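Local coordinates for protein AlyGC (Glaciecola chathamensis, PDB 5GKD) that probably cleaves alginate by beta-elimination, as expected of a calcium-binding polysaccharide lyase of family 6 built on a parallel beta-helix, at residues 117-122 against 540-545; 144-149 against 175-180; 182-187 against 207-212; 569-574 against 600-605. All coordinates share one frame; numbering follows the deposited sequence.

Contact 1: residues 117-122 against 540-545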
# COMPACT_ATOMS: atom_id res chain seq x y z
N PRO A 117 -4.86 12.69 4.23
CA PRO A 117 -3.97 12.29 3.13
C PRO A 117 -4.35 10.98 2.45
O PRO A 117 -3.99 10.79 1.29
CB PRO A 117 -2.58 12.18 3.79
CG PRO A 117 -2.69 12.79 5.11
CD PRO A 117 -4.14 12.91 5.49
N GLU A 118 -5.04 10.06 3.13
CA GLU A 118 -5.46 8.79 2.54
C GLU A 118 -6.94 8.82 2.24
O GLU A 118 -7.74 9.09 3.14
CB GLU A 118 -5.16 7.59 3.46
CG GLU A 118 -3.71 7.32 3.71
CD GLU A 118 -3.49 6.05 4.52
OE1 GLU A 118 -3.94 4.97 4.08
OE2 GLU A 118 -2.88 6.15 5.60
N LYS A 119 -7.32 8.50 1.00
CA LYS A 119 -8.73 8.57 0.61
C LYS A 119 -9.62 7.71 1.49
O LYS A 119 -10.76 8.09 1.76
CB LYS A 119 -8.92 8.17 -0.86
CG LYS A 119 -8.49 9.23 -1.88
CD LYS A 119 -8.84 8.81 -3.32
CE LYS A 119 -10.32 8.93 -3.56
NZ LYS A 119 -10.74 8.17 -4.72
N PHE A 120 -9.14 6.56 1.95
CA PHE A 120 -10.01 5.65 2.69
C PHE A 120 -9.68 5.60 4.17
O PHE A 120 -10.05 4.64 4.85
CB PHE A 120 -10.01 4.29 2.01
CG PHE A 120 -10.71 4.35 0.70
CD1 PHE A 120 -10.03 4.74 -0.43
CD2 PHE A 120 -12.08 4.24 0.64
CE1 PHE A 120 -10.68 4.89 -1.63
CE2 PHE A 120 -12.74 4.39 -0.55
CZ PHE A 120 -12.05 4.73 -1.68
N GLU A 121 -9.03 6.64 4.66
CA GLU A 121 -9.04 6.96 6.08
C GLU A 121 -10.19 7.94 6.27
O GLU A 121 -10.09 9.11 5.87
CB GLU A 121 -7.70 7.52 6.51
CG GLU A 121 -7.43 7.47 8.00
CD GLU A 121 -7.37 6.05 8.55
OE1 GLU A 121 -7.86 5.84 9.67
OE2 GLU A 121 -6.85 5.14 7.87
N GLN A 122 -11.28 7.46 6.85
CA GLN A 122 -12.56 8.15 6.89
C GLN A 122 -12.64 9.23 7.96
O GLN A 122 -12.20 9.03 9.10
CB GLN A 122 -13.68 7.13 7.13
CG GLN A 122 -15.02 7.75 7.44
CD GLN A 122 -16.12 6.73 7.57
OE1 GLN A 122 -17.30 7.07 7.54
NE2 GLN A 122 -15.74 5.47 7.71
N GLN A 540 -4.16 10.95 -2.01
CA GLN A 540 -5.18 11.81 -1.43
C GLN A 540 -6.24 12.21 -2.43
O GLN A 540 -7.31 12.66 -2.03
CB GLN A 540 -4.52 13.07 -0.86
CG GLN A 540 -5.44 13.96 -0.05
CD GLN A 540 -4.88 15.35 0.15
OE1 GLN A 540 -4.56 16.05 -0.82
NE2 GLN A 540 -4.76 15.78 1.41
N ARG A 541 -5.99 12.00 -3.71
CA ARG A 541 -6.63 12.72 -4.79
C ARG A 541 -6.76 11.77 -5.97
O ARG A 541 -5.95 10.86 -6.12
CB ARG A 541 -5.75 13.93 -5.12
CG ARG A 541 -6.31 15.02 -5.92
CD ARG A 541 -5.32 16.14 -5.88
NE ARG A 541 -5.35 16.80 -4.58
CZ ARG A 541 -5.78 18.04 -4.38
NH1 ARG A 541 -6.18 18.76 -5.42
NH2 ARG A 541 -5.78 18.57 -3.17
N ASN A 542 -7.77 11.98 -6.81
CA ASN A 542 -7.88 11.21 -8.04
C ASN A 542 -6.88 11.72 -9.08
O ASN A 542 -6.23 12.75 -8.90
CB ASN A 542 -9.31 11.28 -8.61
CG ASN A 542 -10.37 10.80 -7.63
OD1 ASN A 542 -10.08 10.04 -6.71
ND2 ASN A 542 -11.60 11.22 -7.84
N TYR A 543 -6.76 11.01 -10.21
CA TYR A 543 -5.87 11.45 -11.28
C TYR A 543 -6.50 11.14 -12.63
O TYR A 543 -7.44 10.35 -12.73
CB TYR A 543 -4.47 10.78 -11.18
CG TYR A 543 -4.50 9.30 -11.43
CD1 TYR A 543 -4.87 8.41 -10.43
CD2 TYR A 543 -4.21 8.80 -12.67
CE1 TYR A 543 -4.92 7.06 -10.66
CE2 TYR A 543 -4.24 7.43 -12.92
CZ TYR A 543 -4.61 6.57 -11.91
OH TYR A 543 -4.67 5.23 -12.18
N ARG A 544 -5.97 11.78 -13.67
CA ARG A 544 -6.37 11.58 -15.05
C ARG A 544 -5.17 11.15 -15.88
O ARG A 544 -4.06 11.67 -15.72
CB ARG A 544 -6.96 12.88 -15.64
CG ARG A 544 -8.28 13.33 -15.03
CD ARG A 544 -8.60 14.77 -15.35
NE ARG A 544 -7.86 15.71 -14.51
CZ ARG A 544 -7.48 16.92 -14.90
NH1 ARG A 544 -7.79 17.34 -16.12
NH2 ARG A 544 -6.80 17.70 -14.09
N LEU A 545 -5.39 10.20 -16.80
CA LEU A 545 -4.34 9.72 -17.69
C LEU A 545 -4.90 9.61 -19.10
O LEU A 545 -5.87 8.88 -19.33
CB LEU A 545 -3.79 8.37 -17.20
CG LEU A 545 -2.79 7.64 -18.11
CD1 LEU A 545 -1.58 8.50 -18.38
CD2 LEU A 545 -2.38 6.31 -17.49
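Lys119 crosses Asn542 at about a right angle and ends at its amide. NZ donates to Asn542 OD1 at 2.8 Å. The donor lies in the plane of the amide carbonyl, with a C=O...N angle of 153°. The lysine chain bends at chi3 (74°), which brings CE to 3.3 Å from Asn542 OD1. Further back, Lys119 CG rests 3.6 Å from Gln540 O. This buried end is the tight part of the contact. NZ is also held by Leu177 O, and Asn542 ND2 by Ile176 O, so both side chains meet the loop 175-180.

The side around Pro117 and Gln540 faces solvent more, and both residues are partly exposed. Pro117 O approaches Gln540 CA at 3.1 Å and Gln540 CB at 3.2 Å, with no hydrogen bond between the two residues. The proline ring points away. The extended Gln540 side chain runs past it and makes a weak hydrogen bond to Ser115 O. Residues 118-121 form a type I beta turn. On that side Glu121 makes a salt bridge to Arg536 of the second subunit.

Replacing Lys119 by a leucine would probably leave Asn542 OD1 and Leu177 O without their shared donor and let the Asn542 amide turn more freely. The contact joins a loop of the N-terminal parallel beta-helix to the segment that leads into strand 543-548 in the C-terminal one. Its chemistry is a buried ammonium group between two neutral oxygens. That implies a polar junction between the two halves, in which the lysine charge is probably stabilised by carbonyl dipoles.

Contact 2: residues 144-149 against 175-180; sequences RNKGVT and PILGSN. With PO4 (phosphate ion), chain H.
Lys146 stretches over Leu177 to Asn180, yet the one direct hydrogen bond between the segments, NZ to Asn180 O at 3.3 Å, is weak. Both segments are loops on neighbouring turns of the N-terminal parallel beta-helix, the fold of the pectate lyase-like clan. Water takes part in the joining. One water lies within hydrogen-bonding distance of both Arg144 O and Ile176 O. Another sits between Lys146 NZ and Ser179 OG, though its distance to NZ is too short to be reliable.

Ser179 OG itself donates to Asn180 O at 2.7 Å, so that carbonyl receives two donors. CG of Lys146 is anti to the backbone N (chi1 176°), which starts the chain on its way past Leu177. Near its base Leu177 packs against it: CD1 lies 4.2 Å from Lys146 CB, and CD2 lies against the Lys146 backbone.

At the other end Arg144 crosses Pro175 at about a right angle. Pro175 CG lies over one guanidinium face, 3.7 Å from Arg144 NE. The guanidinium has its polar partner in Asn113.

Asn180 is a ligand of the calcium ion, so this loop reaches the metal site. Its amide orientation is doubtful: as modelled, ND2 is turned to the calcium ion, while Asn180 OD1 is 2.9 Å from phosphate O2.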
# COMPACT_ATOMS: atom_id res chain seq x y z
N ARG A 144 -11.99 14.84 -0.35
CA ARG A 144 -11.57 13.79 -1.27
C ARG A 144 -11.66 12.39 -0.69
O ARG A 144 -11.53 11.42 -1.44
CB ARG A 144 -10.12 14.01 -1.75
CG ARG A 144 -9.59 15.41 -1.70
CD ARG A 144 -10.17 16.37 -2.72
NE ARG A 144 -9.71 16.18 -4.07
CZ ARG A 144 -9.49 17.16 -4.94
NH1 ARG A 144 -9.64 18.44 -4.62
NH2 ARG A 144 -9.09 16.83 -6.15
N ASN A 145 -11.87 12.27 0.61
CA ASN A 145 -11.74 10.99 1.28
C ASN A 145 -13.10 10.48 1.71
O ASN A 145 -14.09 11.21 1.73
CB ASN A 145 -10.83 11.12 2.50
CG ASN A 145 -11.44 11.97 3.57
OD1 ASN A 145 -11.92 13.07 3.30
ND2 ASN A 145 -11.44 11.46 4.81
N LYS A 146 -13.13 9.21 2.06
CA LYS A 146 -14.36 8.58 2.52
C LYS A 146 -14.94 9.29 3.74
O LYS A 146 -14.23 9.79 4.62
CB LYS A 146 -14.08 7.11 2.82
CG LYS A 146 -15.27 6.37 3.40
CD LYS A 146 -15.32 4.93 2.96
CE LYS A 146 -16.56 4.24 3.50
NZ LYS A 146 -16.81 2.97 2.76
N GLY A 147 -16.27 9.31 3.80
CA GLY A 147 -16.91 9.96 4.93
C GLY A 147 -17.76 11.09 4.38
O GLY A 147 -17.33 11.88 3.54
N VAL A 148 -18.99 11.16 4.88
CA VAL A 148 -19.91 12.23 4.49
C VAL A 148 -19.26 13.58 4.81
O VAL A 148 -18.44 13.70 5.73
CB VAL A 148 -21.25 12.02 5.21
CG1 VAL A 148 -21.11 12.21 6.69
CG2 VAL A 148 -22.35 12.97 4.65
N THR A 149 -19.56 14.58 3.99
CA THR A 149 -19.05 15.92 4.29
C THR A 149 -19.71 16.47 5.55
O THR A 149 -19.03 16.96 6.45
CB THR A 149 -19.26 16.85 3.10
OG1 THR A 149 -18.67 16.27 1.93
CG2 THR A 149 -18.62 18.23 3.34
N PRO A 175 -15.26 15.58 -5.56
CA PRO A 175 -14.99 14.63 -6.64
C PRO A 175 -15.49 13.24 -6.27
O PRO A 175 -15.84 12.94 -5.13
CB PRO A 175 -13.47 14.68 -6.80
CG PRO A 175 -12.97 15.12 -5.44
CD PRO A 175 -14.05 15.99 -4.84
N ILE A 176 -15.55 12.39 -7.30
CA ILE A 176 -15.95 11.00 -7.13
C ILE A 176 -15.06 10.34 -6.09
O ILE A 176 -13.83 10.48 -6.11
CB ILE A 176 -15.87 10.28 -8.48
CG1 ILE A 176 -16.87 10.89 -9.47
CG2 ILE A 176 -16.10 8.78 -8.30
CD1 ILE A 176 -16.61 10.50 -10.93
N LEU A 177 -15.67 9.60 -5.17
CA LEU A 177 -14.91 8.90 -4.15
C LEU A 177 -14.35 7.59 -4.69
O LEU A 177 -13.18 7.27 -4.46
CB LEU A 177 -15.81 8.62 -2.95
CG LEU A 177 -15.26 8.35 -1.54
CD1 LEU A 177 -16.10 7.31 -0.81
CD2 LEU A 177 -13.79 8.05 -1.47
N GLY A 178 -15.17 6.82 -5.38
CA GLY A 178 -14.78 5.50 -5.81
C GLY A 178 -15.28 4.38 -4.93
O GLY A 178 -14.75 3.27 -5.00
N SER A 179 -16.28 4.64 -4.10
CA SER A 179 -16.95 3.65 -3.27
C SER A 179 -18.15 4.32 -2.63
O SER A 179 -18.39 5.51 -2.83
CB SER A 179 -16.03 3.06 -2.20
OG SER A 179 -16.04 3.85 -1.03
N ASN A 180 -18.88 3.55 -1.84
CA ASN A 180 -19.88 4.14 -0.97
C ASN A 180 -19.22 5.04 0.08
O ASN A 180 -18.03 4.93 0.37
CB ASN A 180 -20.71 3.06 -0.29
CG ASN A 180 -22.06 3.57 0.21
OD1 ASN A 180 -22.74 2.90 0.98
ND2 ASN A 180 -22.45 4.74 -0.25
P PO4 H . -26.32 4.00 2.22
O1 PO4 H . -27.23 5.20 2.25
O2 PO4 H . -24.96 4.50 1.90
O3 PO4 H . -26.81 2.99 1.15
O4 PO4 H . -26.25 3.49 3.64
O HOH W 1 -11.85 11.71 -4.43
O HOH W 2 -15.38 1.65 1.20

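Contact 3: residues 182-187 against 207-212. With CA (calcium ion), chain E.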
# COMPACT_ATOMS: atom_id res chain seq x y z
N GLY A 182 -19.56 8.73 0.09
CA GLY A 182 -19.16 10.04 -0.39
C GLY A 182 -20.26 11.09 -0.36
O GLY A 182 -20.26 12.01 -1.18
N GLU A 183 -21.19 10.95 0.57
CA GLU A 183 -22.35 11.83 0.63
C GLU A 183 -21.94 13.25 1.01
O GLU A 183 -20.96 13.47 1.71
CB GLU A 183 -23.38 11.30 1.64
CG GLU A 183 -23.90 9.91 1.36
CD GLU A 183 -23.10 8.82 2.07
OE1 GLU A 183 -21.98 9.10 2.51
OE2 GLU A 183 -23.60 7.69 2.20
N THR A 184 -22.70 14.22 0.52
CA THR A 184 -22.49 15.59 0.95
C THR A 184 -23.21 15.87 2.26
O THR A 184 -22.63 16.48 3.16
CB THR A 184 -22.93 16.56 -0.15
OG1 THR A 184 -22.03 16.44 -1.26
CG2 THR A 184 -22.91 18.00 0.34
N LEU A 185 -24.45 15.39 2.41
CA LEU A 185 -25.26 15.63 3.60
C LEU A 185 -25.99 14.34 3.96
O LEU A 185 -26.70 13.78 3.12
CB LEU A 185 -26.27 16.77 3.35
CG LEU A 185 -26.91 17.62 4.46
CD1 LEU A 185 -28.33 18.03 4.10
CD2 LEU A 185 -26.89 17.00 5.81
N ARG A 186 -25.83 13.86 5.18
CA ARG A 186 -26.56 12.71 5.69
C ARG A 186 -27.32 13.13 6.95
O ARG A 186 -26.74 13.69 7.87
CB ARG A 186 -25.60 11.57 6.03
CG ARG A 186 -26.29 10.34 6.61
CD ARG A 186 -25.26 9.33 7.10
NE ARG A 186 -24.79 9.70 8.43
CZ ARG A 186 -23.58 9.43 8.91
NH1 ARG A 186 -22.69 8.78 8.16
NH2 ARG A 186 -23.25 9.81 10.13
N ILE A 187 -28.62 12.85 6.99
CA ILE A 187 -29.42 13.23 8.16
C ILE A 187 -29.80 11.95 8.90
O ILE A 187 -30.79 11.29 8.57
CB ILE A 187 -30.64 14.06 7.78
CG1 ILE A 187 -30.22 15.21 6.87
CG2 ILE A 187 -31.30 14.63 9.03
CD1 ILE A 187 -31.39 15.95 6.28
N ASP A 207 -23.06 22.30 -5.70
CA ASP A 207 -22.35 22.59 -6.95
C ASP A 207 -21.40 21.42 -7.22
O ASP A 207 -20.36 21.29 -6.56
CB ASP A 207 -21.60 23.91 -6.81
CG ASP A 207 -20.83 24.32 -8.07
OD1 ASP A 207 -21.22 23.92 -9.20
OD2 ASP A 207 -19.86 25.07 -7.93
N ARG A 208 -21.77 20.57 -8.19
CA ARG A 208 -20.97 19.43 -8.61
C ARG A 208 -20.58 18.53 -7.43
O ARG A 208 -19.43 18.11 -7.29
CB ARG A 208 -19.73 19.87 -9.36
CG ARG A 208 -20.02 20.51 -10.70
CD ARG A 208 -19.73 21.96 -10.59
NE ARG A 208 -18.57 22.35 -11.34
CZ ARG A 208 -17.88 23.47 -11.13
NH1 ARG A 208 -18.23 24.31 -10.16
NH2 ARG A 208 -16.84 23.72 -11.89
N CYS A 209 -21.55 18.25 -6.57
CA CYS A 209 -21.33 17.30 -5.48
C CYS A 209 -21.42 15.91 -6.10
O CYS A 209 -22.52 15.41 -6.36
CB CYS A 209 -22.33 17.52 -4.35
SG CYS A 209 -22.10 19.16 -3.58
N ASN A 210 -20.26 15.30 -6.34
CA ASN A 210 -20.14 14.10 -7.16
C ASN A 210 -19.59 12.90 -6.37
O ASN A 210 -19.06 11.96 -6.97
CB ASN A 210 -19.25 14.38 -8.37
CG ASN A 210 -19.82 15.44 -9.28
OD1 ASN A 210 -20.92 15.96 -9.06
ND2 ASN A 210 -19.07 15.78 -10.34
N GLY A 211 -19.69 12.93 -5.04
CA GLY A 211 -19.06 11.90 -4.23
C GLY A 211 -19.56 10.50 -4.55
O GLY A 211 -18.77 9.54 -4.57
N GLU A 212 -20.86 10.36 -4.82
CA GLU A 212 -21.51 9.05 -4.97
C GLU A 212 -22.97 9.23 -5.36
O GLU A 212 -23.42 10.36 -5.59
CB GLU A 212 -21.43 8.25 -3.68
CG GLU A 212 -22.07 8.98 -2.51
CD GLU A 212 -22.69 8.03 -1.50
OE1 GLU A 212 -22.04 7.65 -0.51
OE2 GLU A 212 -23.85 7.65 -1.73
CA CA E . -24.38 6.23 0.22
O HOH W 3 -21.57 14.04 -2.64
O HOH W 4 -25.40 4.54 -1.31
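The carboxylates of Glu183 and Glu212 share one calcium ion, with their planes turned 36° apart. Glu212 presents both oxygens to the metal, OE2 at 2.5 Å and OE1 at 2.8 Å from calcium. Glu183 gives OE2, at 2.6 Å. Over one face of the Glu212 carboxylate lies Glu183 CG, 3.6 Å from Glu212 CD. At the rim, Glu212 OE1 uses its anti lone pair to accept from Gly182 N at 2.8 Å. Another flat pair lies apart from the metal: Arg208 meets Asp207 at the guanidinium edge in a salt bridge.

CG of Glu212 stands between the backbone N and the carbonyl carbon (chi1 58°), which lays it against Gly182, with Glu212 CG 3.5 Å from Gly182 C. The shared metal would probably offset the repulsion between the two carboxylates. A water molecule, Asn180 and Glu214 are also at the site.

The segments lie on successive turns of a right-handed parallel beta-helix, where Glu183 and Glu212 come just before strands 185-188 and 214-219. Gly182 and Gly211 let these turns approach closely. Gly211 CA makes a C-H...O contact of 3.3 Å to Gly182 O. A side chain on either glycine would collide with the carbonyl of the other. One water bridges Gly182 O, Thr184 OG1 and Gly211 N. Beyond it, Thr184 OG1 packs 3.3 Å from Cys209 CB.

Contact 4: residues 569-574 against 600-605; sequences RSFADY and GIYNVE
Phe571 turns its ring edge to the face of Tyr602 in an offset edge-to-face pair. The centroids are 5.5 Å apart and the planes meet at 68°. Phe571 CE1 makes the closest ring contact, 3.6 Å from Tyr602 CE2. Tyr602 O and Glu605 OE1 also lie at the edge of the Phe571 ring. An alanine in place of Phe571 would probably open a gap beside Tyr602 and Glu605 and leave the tyrosine ring freer to shift.

Arg569 and Ile601 meet at about a right angle. Ile601 CD1 sits over the centre of the guanidinium face, 3.5 Å from Arg569 CZ. Asn603 ND2 donates to Ser570 O at 3.1 Å. That bond is nearly straight (175°), and its acceptor lies in the amide plane. The backbones are joined by Ala572 N to Asn603 O at 2.9 Å and by Glu605 N to Ala572 O at 3.0 Å.

A second shell fixes these groups. Tyr602 OH donates to the syn lone pair of Glu605 OE1 at 2.6 Å, while Arg234 makes a salt bridge to Glu605 OE2. Arg569 is held by salt bridges to Glu595 and Asp597. Asn603 ND2 has a second acceptor in Glu595 OE2. Two waters fill in, one between Ser570 OG and Asn603 O, the other between Ser570 O and Tyr602 O.

Near-parallel segments joined in register, Ala572 bridged to Val604, are typical of adjacent turns of a parallel beta-helix, here the C-terminal one.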
# COMPACT_ATOMS: atom_id res chain seq x y z
N ARG A 569 -5.66 1.63 -3.52
CA ARG A 569 -6.55 2.73 -3.14
C ARG A 569 -6.36 3.96 -4.03
O ARG A 569 -6.71 5.06 -3.63
CB ARG A 569 -6.38 3.11 -1.66
CG ARG A 569 -6.63 1.96 -0.68
CD ARG A 569 -8.03 1.39 -0.87
NE ARG A 569 -8.57 0.77 0.33
CZ ARG A 569 -9.11 -0.44 0.40
NH1 ARG A 569 -9.19 -1.19 -0.69
NH2 ARG A 569 -9.58 -0.88 1.55
N SER A 570 -5.79 3.81 -5.22
CA SER A 570 -5.69 4.91 -6.17
C SER A 570 -6.95 4.95 -7.03
O SER A 570 -7.67 3.96 -7.15
CB SER A 570 -4.45 4.78 -7.05
OG SER A 570 -4.54 3.68 -7.95
N PHE A 571 -7.23 6.11 -7.63
CA PHE A 571 -8.46 6.25 -8.40
C PHE A 571 -8.25 7.19 -9.59
O PHE A 571 -7.94 8.37 -9.40
CB PHE A 571 -9.62 6.74 -7.53
CG PHE A 571 -10.96 6.67 -8.24
CD1 PHE A 571 -11.72 5.51 -8.21
CD2 PHE A 571 -11.44 7.76 -8.96
CE1 PHE A 571 -12.93 5.44 -8.88
CE2 PHE A 571 -12.66 7.70 -9.62
CZ PHE A 571 -13.40 6.54 -9.58
N ALA A 572 -8.41 6.65 -10.80
CA ALA A 572 -8.38 7.45 -12.02
C ALA A 572 -9.79 7.91 -12.38
O ALA A 572 -10.67 7.09 -12.66
CB ALA A 572 -7.78 6.64 -13.17
N ASP A 573 -10.00 9.23 -12.38
CA ASP A 573 -11.23 9.78 -12.96
C ASP A 573 -11.43 9.30 -14.40
O ASP A 573 -12.56 9.06 -14.83
CB ASP A 573 -11.21 11.31 -12.91
CG ASP A 573 -11.62 11.87 -11.52
OD1 ASP A 573 -12.63 11.43 -10.97
OD2 ASP A 573 -10.95 12.78 -11.00
N TYR A 574 -10.34 9.14 -15.16
CA TYR A 574 -10.42 8.39 -16.40
C TYR A 574 -9.03 7.99 -16.84
O TYR A 574 -8.04 8.66 -16.53
CB TYR A 574 -11.11 9.15 -17.54
CG TYR A 574 -10.45 10.44 -17.97
CD1 TYR A 574 -9.37 10.45 -18.86
CD2 TYR A 574 -10.92 11.66 -17.52
CE1 TYR A 574 -8.77 11.65 -19.25
CE2 TYR A 574 -10.34 12.85 -17.90
CZ TYR A 574 -9.27 12.85 -18.76
OH TYR A 574 -8.74 14.06 -19.12
N GLY A 600 -16.52 -2.59 -2.11
CA GLY A 600 -17.11 -1.69 -3.09
C GLY A 600 -16.18 -0.65 -3.67
O GLY A 600 -16.65 0.20 -4.44
N ILE A 601 -14.87 -0.70 -3.35
CA ILE A 601 -13.89 0.27 -3.81
C ILE A 601 -13.33 -0.17 -5.16
O ILE A 601 -13.19 -1.37 -5.44
CB ILE A 601 -12.76 0.43 -2.75
CG1 ILE A 601 -13.35 0.84 -1.39
CG2 ILE A 601 -11.78 1.48 -3.18
CD1 ILE A 601 -12.36 0.79 -0.26
N TYR A 602 -13.00 0.79 -6.03
CA TYR A 602 -12.43 0.45 -7.33
C TYR A 602 -11.43 1.53 -7.74
O TYR A 602 -11.26 2.54 -7.05
CB TYR A 602 -13.53 0.19 -8.38
CG TYR A 602 -14.55 1.29 -8.63
CD1 TYR A 602 -15.63 1.49 -7.76
CD2 TYR A 602 -14.48 2.07 -9.77
CE1 TYR A 602 -16.59 2.46 -8.03
CE2 TYR A 602 -15.43 3.05 -10.04
CZ TYR A 602 -16.48 3.24 -9.17
OH TYR A 602 -17.40 4.20 -9.45
N ASN A 603 -10.77 1.31 -8.89
CA ASN A 603 -9.58 2.05 -9.29
C ASN A 603 -9.77 3.00 -10.46
O ASN A 603 -8.86 3.80 -10.73
CB ASN A 603 -8.44 1.07 -9.67
CG ASN A 603 -7.98 0.23 -8.50
OD1 ASN A 603 -7.95 -1.01 -8.58
ND2 ASN A 603 -7.58 0.89 -7.41
N VAL A 604 -10.90 2.94 -11.17
CA VAL A 604 -11.08 3.72 -12.39
C VAL A 604 -12.56 3.94 -12.69
O VAL A 604 -13.36 2.99 -12.66
CB VAL A 604 -10.37 3.05 -13.59
CG1 VAL A 604 -10.90 1.63 -13.83
CG2 VAL A 604 -10.52 3.90 -14.86
N GLU A 605 -12.94 5.18 -13.00
CA GLU A 605 -14.32 5.45 -13.36
C GLU A 605 -14.59 5.13 -14.84
O GLU A 605 -15.56 4.44 -15.15
CB GLU A 605 -14.68 6.91 -13.05
CG GLU A 605 -16.17 7.22 -13.18
CD GLU A 605 -17.05 6.50 -12.16
OE1 GLU A 605 -16.54 5.94 -11.17
OE2 GLU A 605 -18.29 6.49 -12.35
O HOH W 5 -6.04 3.76 -10.25
O HOH W 6 -9.07 2.92 -4.81

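In the fold
The chain contains two parallel beta-helices, and the four contacts run from the calcium site of the first to the stacked turns of the second. Contacts 2 and 3 belong to the N-terminal helix, with centres 8 Å apart. Contact 4 lies in the C-terminal helix, and contact 1 joins the two. Along the chain come 117-122, both segments of contacts 2 and 3, then 540-545 and contact 4. Strands 543-548 and 572-578 are neighbours, linking contacts 1 and 4. Contact 2 touches all three others. Contacts 3 and 4 are about 17 Å apart between centres. The metal site thus lies near the domain junction.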